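Local structure of tyrosine--tRNA ligase, mitochondrial (Coccidioides posadasii, 5IJX) at residues Ile61-Val66 against Asp270-Leu275; Leu79-Met84 against Tyr315-Arg320; Arg152-Glu157 against Phe335-Ala340. The protein probably charges tRNA(Tyr) with tyrosine at the expense of ATP, through the class I catalytic core held in this C-terminally truncated chain. All coordinates share one frame; numbering follows the deposited sequence.

Contact 1: Ile61-Val66 against Asp270-Leu275; sequences ITRKRV and DEDPDL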
loop_
_atom_site.group_PDB
_atom_site.type_symbol
_atom_site.label_atom_id
_atom_site.label_comp_id
_atom_site.label_asym_id
_atom_site.label_seq_id
_atom_site.Cartn_x
_atom_site.Cartn_y
_atom_site.Cartn_z
ATOM N N ILE A 61 -5.225 18.402 26.770
ATOM C CA ILE A 61 -3.894 18.697 27.290
ATOM C C ILE A 61 -3.959 18.969 28.786
ATOM O O ILE A 61 -3.087 18.538 29.550
ATOM C CB ILE A 61 -3.275 19.879 26.521
ATOM C CG1 ILE A 61 -3.207 19.556 25.023
ATOM C CG2 ILE A 61 -1.890 20.199 27.063
ATOM C CD1 ILE A 61 -2.695 20.692 24.158
ATOM N N THR A 62 -4.991 19.687 29.229
ATOM C CA THR A 62 -5.103 20.008 30.648
ATOM C C THR A 62 -5.311 18.750 31.486
ATOM O O THR A 62 -4.740 18.620 32.576
ATOM C CB THR A 62 -6.248 20.997 30.867
ATOM O OG1 THR A 62 -5.979 22.205 30.144
ATOM C CG2 THR A 62 -6.409 21.325 32.341
ATOM N N ARG A 63 -6.119 17.812 30.995
ATOM C CA ARG A 63 -6.485 16.627 31.759
ATOM C C ARG A 63 -5.536 15.449 31.565
ATOM O O ARG A 63 -5.626 14.476 32.322
ATOM C CB ARG A 63 -7.896 16.163 31.378
ATOM C CG ARG A 63 -9.036 16.956 31.991
ATOM C CD ARG A 63 -10.204 16.029 32.291
ATOM N NE ARG A 63 -11.474 16.737 32.425
ATOM C CZ ARG A 63 -12.664 16.189 32.193
ATOM N NH1 ARG A 63 -12.758 14.924 31.801
ATOM N NH2 ARG A 63 -13.766 16.909 32.344
ATOM N N LYS A 64 -4.638 15.497 30.584
ATOM C CA LYS A 64 -3.910 14.300 30.186
ATOM C C LYS A 64 -2.513 14.668 29.713
ATOM O O LYS A 64 -2.349 15.594 28.913
ATOM C CB LYS A 64 -4.673 13.564 29.081
ATOM C CG LYS A 64 -4.169 12.170 28.783
ATOM C CD LYS A 64 -5.099 11.479 27.801
ATOM C CE LYS A 64 -4.731 10.020 27.604
ATOM N NZ LYS A 64 -5.738 9.309 26.767
ATOM N N ARG A 65 -1.514 13.934 30.208
ATOM C CA ARG A 65 -0.118 14.133 29.813
ATOM C C ARG A 65 0.098 13.449 28.463
ATOM O O ARG A 65 0.655 12.354 28.360
ATOM C CB ARG A 65 0.821 13.584 30.880
ATOM C CG ARG A 65 2.275 14.016 30.727
ATOM C CD ARG A 65 3.179 13.273 31.706
ATOM N NE ARG A 65 2.899 13.616 33.102
ATOM C CZ ARG A 65 3.563 14.528 33.810
ATOM N NH1 ARG A 65 4.564 15.213 33.270
ATOM N NH2 ARG A 65 3.227 14.756 35.073
ATOM N N VAL A 66 -0.353 14.122 27.403
ATOM C CA VAL A 66 -0.357 13.549 26.060
ATOM C C VAL A 66 0.966 13.831 25.359
ATOM O O VAL A 66 1.858 14.477 25.922
ATOM C CB VAL A 66 -1.536 14.087 25.228
ATOM C CG1 VAL A 66 -2.861 13.681 25.860
ATOM C CG2 VAL A 66 -1.448 15.601 25.075
ATOM N N ASP A 270 -18.413 4.199 29.578
ATOM C CA ASP A 270 -18.628 5.646 29.623
ATOM C C ASP A 270 -17.304 6.396 29.766
ATOM O O ASP A 270 -16.933 6.828 30.857
ATOM C CB ASP A 270 -19.570 6.010 30.780
ATOM C CG ASP A 270 -19.080 5.500 32.126
ATOM O OD1 ASP A 270 -19.148 6.264 33.113
ATOM O OD2 ASP A 270 -18.636 4.336 32.200
ATOM N N GLU A 271 -16.594 6.542 28.652
ATOM C CA GLU A 271 -15.350 7.292 28.590
ATOM C C GLU A 271 -15.551 8.523 27.716
ATOM O O GLU A 271 -16.310 8.495 26.744
ATOM C CB GLU A 271 -14.215 6.429 28.027
ATOM C CG GLU A 271 -13.864 5.222 28.885
ATOM C CD GLU A 271 -12.950 4.238 28.173
ATOM O OE1 GLU A 271 -12.767 4.367 26.943
ATOM O OE2 GLU A 271 -12.415 3.330 28.845
ATOM N N ASP A 272 -14.865 9.602 28.068
ATOM C CA ASP A 272 -15.019 10.853 27.337
ATOM C C ASP A 272 -14.295 10.762 25.998
ATOM O O ASP A 272 -13.064 10.647 25.980
ATOM C CB ASP A 272 -14.468 12.017 28.146
ATOM C CG ASP A 272 -14.614 13.343 27.427
ATOM O OD1 ASP A 272 -15.480 13.441 26.531
ATOM O OD2 ASP A 272 -13.868 14.286 27.760
ATOM N N PRO A 273 -15.003 10.821 24.864
ATOM C CA PRO A 273 -14.308 10.686 23.573
ATOM C C PRO A 273 -13.256 11.755 23.343
ATOM O O PRO A 273 -12.229 11.474 22.714
ATOM C CB PRO A 273 -15.444 10.787 22.544
ATOM C CG PRO A 273 -16.699 10.530 23.308
ATOM C CD PRO A 273 -16.448 11.036 24.689
ATOM N N ASP A 274 -13.481 12.976 23.834
ATOM C CA ASP A 274 -12.512 14.048 23.642
ATOM C C ASP A 274 -11.143 13.700 24.210
ATOM O O ASP A 274 -10.140 14.282 23.780
ATOM C CB ASP A 274 -13.029 15.337 24.284
ATOM C CG ASP A 274 -14.248 15.893 23.574
ATOM O OD1 ASP A 274 -14.814 15.180 22.719
ATOM O OD2 ASP A 274 -14.644 17.038 23.875
ATOM N N LEU A 275 -11.075 12.770 25.162
ATOM C CA LEU A 275 -9.807 12.354 25.745
ATOM C C LEU A 275 -9.145 11.215 24.982
ATOM O O LEU A 275 -7.991 10.883 25.275
ATOM C CB LEU A 275 -10.017 11.935 27.205
ATOM C CG LEU A 275 -10.532 13.026 28.145
ATOM C CD1 LEU A 275 -10.779 12.460 29.534
ATOM C CD2 LEU A 275 -9.559 14.192 28.211
#

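Contact 2: Leu79-Met84 against Tyr315-Arg320; sequences LHIGHM and YQYFVR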
loop_
_atom_site.group_PDB
_atom_site.type_symbol
_atom_site.label_atom_id
_atom_site.label_comp_id
_atom_site.label_asym_id
_atom_site.label_seq_id
_atom_site.Cartn_x
_atom_site.Cartn_y
_atom_site.Cartn_z
ATOM N N LEU A 79 18.143 21.851 7.906
ATOM C CA LEU A 79 16.966 22.590 8.322
ATOM C C LEU A 79 17.189 24.087 8.122
ATOM O O LEU A 79 18.322 24.573 8.046
ATOM C CB LEU A 79 16.641 22.312 9.791
ATOM C CG LEU A 79 16.327 20.867 10.179
ATOM C CD1 LEU A 79 16.254 20.742 11.693
ATOM C CD2 LEU A 79 15.027 20.406 9.538
ATOM N N HIS A 80 16.083 24.816 8.028
ATOM C CA HIS A 80 16.086 26.268 7.986
ATOM C C HIS A 80 15.119 26.769 9.047
ATOM O O HIS A 80 14.369 25.994 9.648
ATOM C CB HIS A 80 15.700 26.793 6.597
ATOM C CG HIS A 80 14.501 26.119 6.009
ATOM N ND1 HIS A 80 13.230 26.647 6.094
ATOM C CD2 HIS A 80 14.380 24.954 5.331
ATOM C CE1 HIS A 80 12.379 25.837 5.491
ATOM N NE2 HIS A 80 13.051 24.801 5.020
ATOM N N ILE A 81 15.139 28.081 9.286
ATOM C CA ILE A 81 14.295 28.636 10.333
ATOM C C ILE A 81 12.823 28.337 10.071
ATOM O O ILE A 81 12.027 28.290 11.014
ATOM C CB ILE A 81 14.558 30.152 10.483
ATOM C CG1 ILE A 81 14.138 30.917 9.226
ATOM C CG2 ILE A 81 16.037 30.388 10.786
ATOM C CD1 ILE A 81 14.319 32.429 9.336
ATOM N N GLY A 82 12.449 28.089 8.812
ATOM C CA GLY A 82 11.056 27.812 8.501
ATOM C C GLY A 82 10.493 26.644 9.289
ATOM O O GLY A 82 9.341 26.678 9.729
ATOM N N HIS A 83 11.291 25.590 9.471
ATOM C CA HIS A 83 10.831 24.415 10.201
ATOM C C HIS A 83 10.656 24.660 11.694
ATOM O O HIS A 83 10.124 23.784 12.384
ATOM C CB HIS A 83 11.817 23.256 10.029
ATOM C CG HIS A 83 12.032 22.835 8.608
ATOM N ND1 HIS A 83 11.080 22.157 7.878
ATOM C CD2 HIS A 83 13.104 22.970 7.794
ATOM C CE1 HIS A 83 11.550 21.906 6.670
ATOM N NE2 HIS A 83 12.777 22.389 6.594
HETATM N N MSE A 84 11.083 25.807 12.212
HETATM C CA MSE A 84 11.300 25.928 13.649
HETATM C C MSE A 84 10.033 26.083 14.482
HETATM O O MSE A 84 10.002 25.645 15.631
HETATM C CB MSE A 84 12.243 27.104 13.933
HETATM C CG MSE A 84 13.707 26.772 13.676
HETATM SE SE MSE A 84 14.323 25.230 14.700
HETATM C CE MSE A 84 13.599 25.727 16.441
ATOM N N TYR A 315 22.735 35.338 13.079
ATOM C CA TYR A 315 22.571 36.533 13.896
ATOM C C TYR A 315 22.229 37.737 13.028
ATOM O O TYR A 315 21.272 38.469 13.302
ATOM C CB TYR A 315 23.852 36.787 14.692
ATOM C CG TYR A 315 23.697 37.784 15.812
ATOM C CD1 TYR A 315 23.459 37.360 17.112
ATOM C CD2 TYR A 315 23.792 39.148 15.574
ATOM C CE1 TYR A 315 23.318 38.266 18.140
ATOM C CE2 TYR A 315 23.653 40.059 16.600
ATOM C CZ TYR A 315 23.415 39.610 17.879
ATOM O OH TYR A 315 23.275 40.511 18.906
ATOM N N GLN A 316 22.997 37.941 11.955
ATOM C CA GLN A 316 22.763 39.074 11.067
ATOM C C GLN A 316 21.339 39.069 10.528
ATOM O O GLN A 316 20.708 40.126 10.413
ATOM C CB GLN A 316 23.769 39.050 9.916
ATOM C CG GLN A 316 23.685 40.241 8.973
ATOM C CD GLN A 316 24.809 40.232 7.957
ATOM O OE1 GLN A 316 25.682 39.365 7.995
ATOM N NE2 GLN A 316 24.795 41.196 7.045
ATOM N N TYR A 317 20.814 37.890 10.191
ATOM C CA TYR A 317 19.440 37.816 9.714
ATOM C C TYR A 317 18.477 38.311 10.779
ATOM O O TYR A 317 17.598 39.136 10.501
ATOM C CB TYR A 317 19.079 36.388 9.306
ATOM C CG TYR A 317 17.628 36.240 8.888
ATOM C CD1 TYR A 317 17.224 36.535 7.592
ATOM C CD2 TYR A 317 16.661 35.816 9.793
ATOM C CE1 TYR A 317 15.901 36.407 7.206
ATOM C CE2 TYR A 317 15.336 35.686 9.415
ATOM C CZ TYR A 317 14.961 35.982 8.121
ATOM O OH TYR A 317 13.645 35.855 7.737
ATOM N N PHE A 318 18.622 37.822 12.012
ATOM C CA PHE A 318 17.635 38.193 13.020
ATOM C C PHE A 318 17.809 39.626 13.518
ATOM O O PHE A 318 16.859 40.194 14.069
ATOM C CB PHE A 318 17.670 37.210 14.190
ATOM C CG PHE A 318 17.035 35.887 13.874
ATOM C CD1 PHE A 318 17.796 34.842 13.384
ATOM C CD2 PHE A 318 15.673 35.694 14.050
ATOM C CE1 PHE A 318 17.215 33.624 13.083
ATOM C CE2 PHE A 318 15.086 34.475 13.750
ATOM C CZ PHE A 318 15.861 33.440 13.266
ATOM N N VAL A 319 18.983 40.232 13.329
ATOM C CA VAL A 319 19.161 41.631 13.714
ATOM C C VAL A 319 18.281 42.532 12.860
ATOM O O VAL A 319 17.683 43.494 13.357
ATOM C CB VAL A 319 20.646 42.030 13.612
ATOM C CG1 VAL A 319 20.809 43.543 13.697
ATOM C CG2 VAL A 319 21.452 41.362 14.711
ATOM N N ARG A 320 18.189 42.242 11.559
ATOM C CA ARG A 320 17.525 43.117 10.600
ATOM C C ARG A 320 16.025 42.868 10.501
ATOM O O ARG A 320 15.424 43.142 9.453
ATOM C CB ARG A 320 18.173 42.964 9.223
#

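Contact 3: Arg152-Glu157 against Phe335-Ala340; sequences RKHGFE and FVPTPA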
loop_
_atom_site.group_PDB
_atom_site.type_symbol
_atom_site.label_atom_id
_atom_site.label_comp_id
_atom_site.label_asym_id
_atom_site.label_seq_id
_atom_site.Cartn_x
_atom_site.Cartn_y
_atom_site.Cartn_z
ATOM N N ARG A 152 16.199 24.767 30.763
ATOM C CA ARG A 152 16.515 24.817 32.186
ATOM C C ARG A 152 17.271 26.093 32.541
ATOM O O ARG A 152 17.892 26.177 33.606
ATOM C CB ARG A 152 17.333 23.591 32.595
ATOM N N LYS A 153 17.233 27.091 31.655
ATOM C CA LYS A 153 17.879 28.374 31.894
ATOM C C LYS A 153 16.906 29.517 32.139
ATOM O O LYS A 153 17.294 30.513 32.756
ATOM C CB LYS A 153 18.783 28.736 30.704
ATOM C CG LYS A 153 18.947 30.230 30.450
ATOM C CD LYS A 153 19.923 30.485 29.321
ATOM C CE LYS A 153 20.119 31.971 29.095
ATOM N NZ LYS A 153 20.944 32.243 27.891
ATOM N N HIS A 154 15.671 29.406 31.672
ATOM C CA HIS A 154 14.701 30.490 31.781
ATOM C C HIS A 154 13.889 30.567 33.088
ATOM O O HIS A 154 13.595 31.673 33.543
ATOM C CB HIS A 154 13.746 30.405 30.595
ATOM C CG HIS A 154 14.316 30.975 29.335
ATOM N ND1 HIS A 154 13.938 32.203 28.836
ATOM C CD2 HIS A 154 15.258 30.498 28.487
ATOM C CE1 HIS A 154 14.609 32.451 27.726
ATOM N NE2 HIS A 154 15.418 31.433 27.493
ATOM N N GLY A 155 13.512 29.442 33.698
ATOM C CA GLY A 155 13.829 28.113 33.219
ATOM C C GLY A 155 12.957 27.052 33.853
ATOM O O GLY A 155 12.269 27.297 34.846
ATOM N N PHE A 156 12.995 25.859 33.273
ATOM C CA PHE A 156 12.099 24.773 33.635
ATOM C C PHE A 156 12.891 23.657 34.300
ATOM O O PHE A 156 13.907 23.202 33.762
ATOM C CB PHE A 156 11.364 24.261 32.396
ATOM C CG PHE A 156 10.467 25.290 31.764
ATOM C CD1 PHE A 156 9.090 25.181 31.857
ATOM C CD2 PHE A 156 11.005 26.377 31.094
ATOM C CE1 PHE A 156 8.264 26.130 31.282
ATOM C CE2 PHE A 156 10.187 27.331 30.519
ATOM C CZ PHE A 156 8.814 27.207 30.612
ATOM N N GLU A 157 12.425 23.224 35.468
ATOM C CA GLU A 157 13.119 22.198 36.239
ATOM C C GLU A 157 12.950 20.846 35.558
ATOM O O GLU A 157 11.839 20.311 35.491
ATOM C CB GLU A 157 12.578 22.162 37.666
ATOM N N PHE A 335 12.283 31.606 24.365
ATOM C CA PHE A 335 11.653 31.179 25.607
ATOM C C PHE A 335 11.550 32.304 26.630
ATOM O O PHE A 335 11.157 32.052 27.774
ATOM C CB PHE A 335 12.423 30.007 26.226
ATOM C CG PHE A 335 12.116 28.661 25.611
ATOM C CD1 PHE A 335 11.322 28.543 24.482
ATOM C CD2 PHE A 335 12.621 27.506 26.186
ATOM C CE1 PHE A 335 11.046 27.301 23.940
ATOM C CE2 PHE A 335 12.349 26.264 25.644
ATOM C CZ PHE A 335 11.561 26.163 24.521
ATOM N N VAL A 336 11.891 33.532 26.252
ATOM C CA VAL A 336 11.852 34.620 27.233
ATOM C C VAL A 336 10.424 34.780 27.737
ATOM O O VAL A 336 9.472 34.673 26.936
ATOM C CB VAL A 336 12.368 35.931 26.617
ATOM C CG1 VAL A 336 13.747 35.732 26.004
ATOM C CG2 VAL A 336 11.395 36.451 25.580
ATOM N N PRO A 337 10.199 35.018 29.029
ATOM C CA PRO A 337 8.826 35.212 29.509
ATOM C C PRO A 337 8.131 36.355 28.785
ATOM O O PRO A 337 8.765 37.310 28.330
ATOM C CB PRO A 337 9.011 35.525 30.998
ATOM C CG PRO A 337 10.303 34.881 31.359
ATOM C CD PRO A 337 11.170 34.990 30.137
ATOM N N THR A 338 6.807 36.247 28.683
ATOM C CA THR A 338 6.029 37.311 28.056
ATOM C C THR A 338 6.170 38.652 28.769
ATOM O O THR A 338 6.294 39.674 28.072
ATOM C CB THR A 338 4.552 36.904 27.970
ATOM O OG1 THR A 338 4.024 36.699 29.286
ATOM C CG2 THR A 338 4.392 35.627 27.165
ATOM N N PRO A 339 6.159 38.738 30.105
ATOM C CA PRO A 339 6.338 40.063 30.726
ATOM C C PRO A 339 7.687 40.679 30.411
ATOM O O PRO A 339 7.765 41.880 30.127
ATOM C CB PRO A 339 6.164 39.774 32.222
ATOM C CG PRO A 339 6.527 38.346 32.368
ATOM C CD PRO A 339 6.032 37.680 31.124
ATOM N N ALA A 340 8.760 39.883 30.452
ATOM C CA ALA A 340 10.073 40.388 30.068
ATOM C C ALA A 340 10.054 40.970 28.661
ATOM O O ALA A 340 10.787 41.924 28.374
ATOM C CB ALA A 340 11.113 39.272 30.173
#

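Contact 1: Ile61-Val66 against Asp270-Leu275
Lys-64, the first residue to leave helical geometry at the end of helix 54-63, comes within 7.6 Å of Leu-275, CA to CA, where the 270-275 loop makes a turn ahead of strand 279-283. Both segments lie at a rim of the Rossmann-type nucleotide-binding domain of class I synthetases, each leading into a strand of its parallel core: 67-72 and 279-283, with strand 233-239 between them. Leucine suits this partly exposed place, lying under the arginine chain. Its CD1 rests 3.9 Å from Arg-63 NH1 and its CD2 lies near Arg-63 CB, and the two side chains cross at about a right angle. The guanidinium also has Asp-272 nearby, but OD2 sits 4.2 Å from Arg-63 NH1 and well off the guanidinium plane, so no N-H is directed at it and any attraction is probably long-range. That carboxylate has a firmer partner in Lys-59, which also pairs with Asp-274. Lysine suits position 64 because its extended chain, CG anti to the backbone N (chi1 -168°), reaches across to the other segment. Gln-234 OE1, from strand 233-239, accepts a second bond from Lys-64 NZ. Lys-64 NZ donates to Leu-275 O at 3.1 Å, with a C=O...N angle of 157° and the donor 23° out of the carbonyl plane.

Contact 2: Leu79-Met84 against Tyr315-Arg320
Tyr-317 and Phe-318, neighbours near the end of helix 311-319, present two rings to Ile-81 in different ways. The Phe-318 ring has Tyr-317 CD2 above the centre of one face, 3.9 Å from its plane, and Ile-81 CG2 at its edge, 3.9 Å from Phe-318 CZ. Phe-318 CD1 in turn lies in the plane of the tyrosine ring, at its edge. Ile-81 CD1 meets the tyrosine obliquely, 3.4 Å from Tyr-317 CE2. On the other segment, the His-80 ring carries His-83 CD2 over one face, offset toward the rim, while the His-83 ring has His-80 N at its edge.

Residues 80-83 read His-Ile-Gly-His, the HIGH motif, which in class I synthetases helps bind ATP; it is placed as in that family between the first strand of the nucleotide fold and helix 84-95. Of this turn it is Ile-81 that touches the helix. A beta-branched residue suits this place because its two arms divide the work. CG1 sits between the backbone N and the carbonyl carbon (chi1 65°), which carries CD1 to the tyrosine while CG2 faces the phenylalanine. Gly-82 leaves room for the imidazole of His-80, whose ND1 accepts a weak bond from Gly-82 N (3.2 Å).

Beyond the pair, Phe-365 of helix 356-370 meets the Phe-318 ring, and Tyr-317 touches Val-302. Across the two segments the contact is van der Waals packing of Ile-81 carbons on aromatic rings, so it depends on close fit and burial and has little directional preference.

Contact 3: Arg152-Glu157 against Phe335-Ala340
His-154 lies against the backbone and CB of Phe-335, joining the C-terminal part of helix 126-154, which links the parallel strands 99-104 and 164-168 of the Rossmann-type catalytic domain, to the turn between helices 326-333 and 338-350. Those later helices belong to the C-terminal helical region, which in tyrosyl-tRNA synthetases follows the catalytic domain.

The leading interaction is CH-pi. Phe-335 CB stands 3.5 Å from the centroid of the His-154 imidazole and only 6° off its normal, so the methylene is centred on one face. A histidine suits the spot because its flat ring can lie over the chain of the opposing turn. With CG anti to the carbonyl carbon (chi1 -80°), the His-154 ring is carried out to Phe-335.

Two apolar groups meet the edge of the ring. Val-336 CG1 sits in the imidazole plane, 3.8 Å from His-154 CE1, and Pro-337 CD lies near that plane on the ND1 side. Pro-337 also occupies the N-cap position of helix 338-350, where a residue without a backbone N-H is readily tolerated. The phenyl ring of Phe-335 passes beyond the histidine to meet Trp-92 and Tyr-150, packing between helix 84-95 and helix 126-154. Tyr-150 also sets its ring edge-to-face with His-154.

Polar proximity adds little directly across the pair. Phe-335 N is hydrogen-bonded to Tyr-150 OH, and Val-336 O to Arg-44 NH1. His-154 ND1 comes within 3.0 Å of Phe-335 O, but at an angle too poor for a hydrogen bond.

From the N terminus the chain passes 61-66, 79-84 and 152-157 in turn, and then meets their partners in the same order, 270-275, 315-320 and 335-340. Each contact therefore closes a loop of roughly 180 to 230 residues, and every pair of contacts crosses; none nests inside another. Contact 1 stays within the nucleotide-binding domain, joining the approaches to two of its strands. Contacts 2 and 3 tie that domain to the C-terminal helices at separate places, the signature turn and the C-terminal part of helix 126-154, their centres about 21 Å apart. Contacts 1 and 2 lie on opposite sides of the chain's centre, about 36 Å apart between centres.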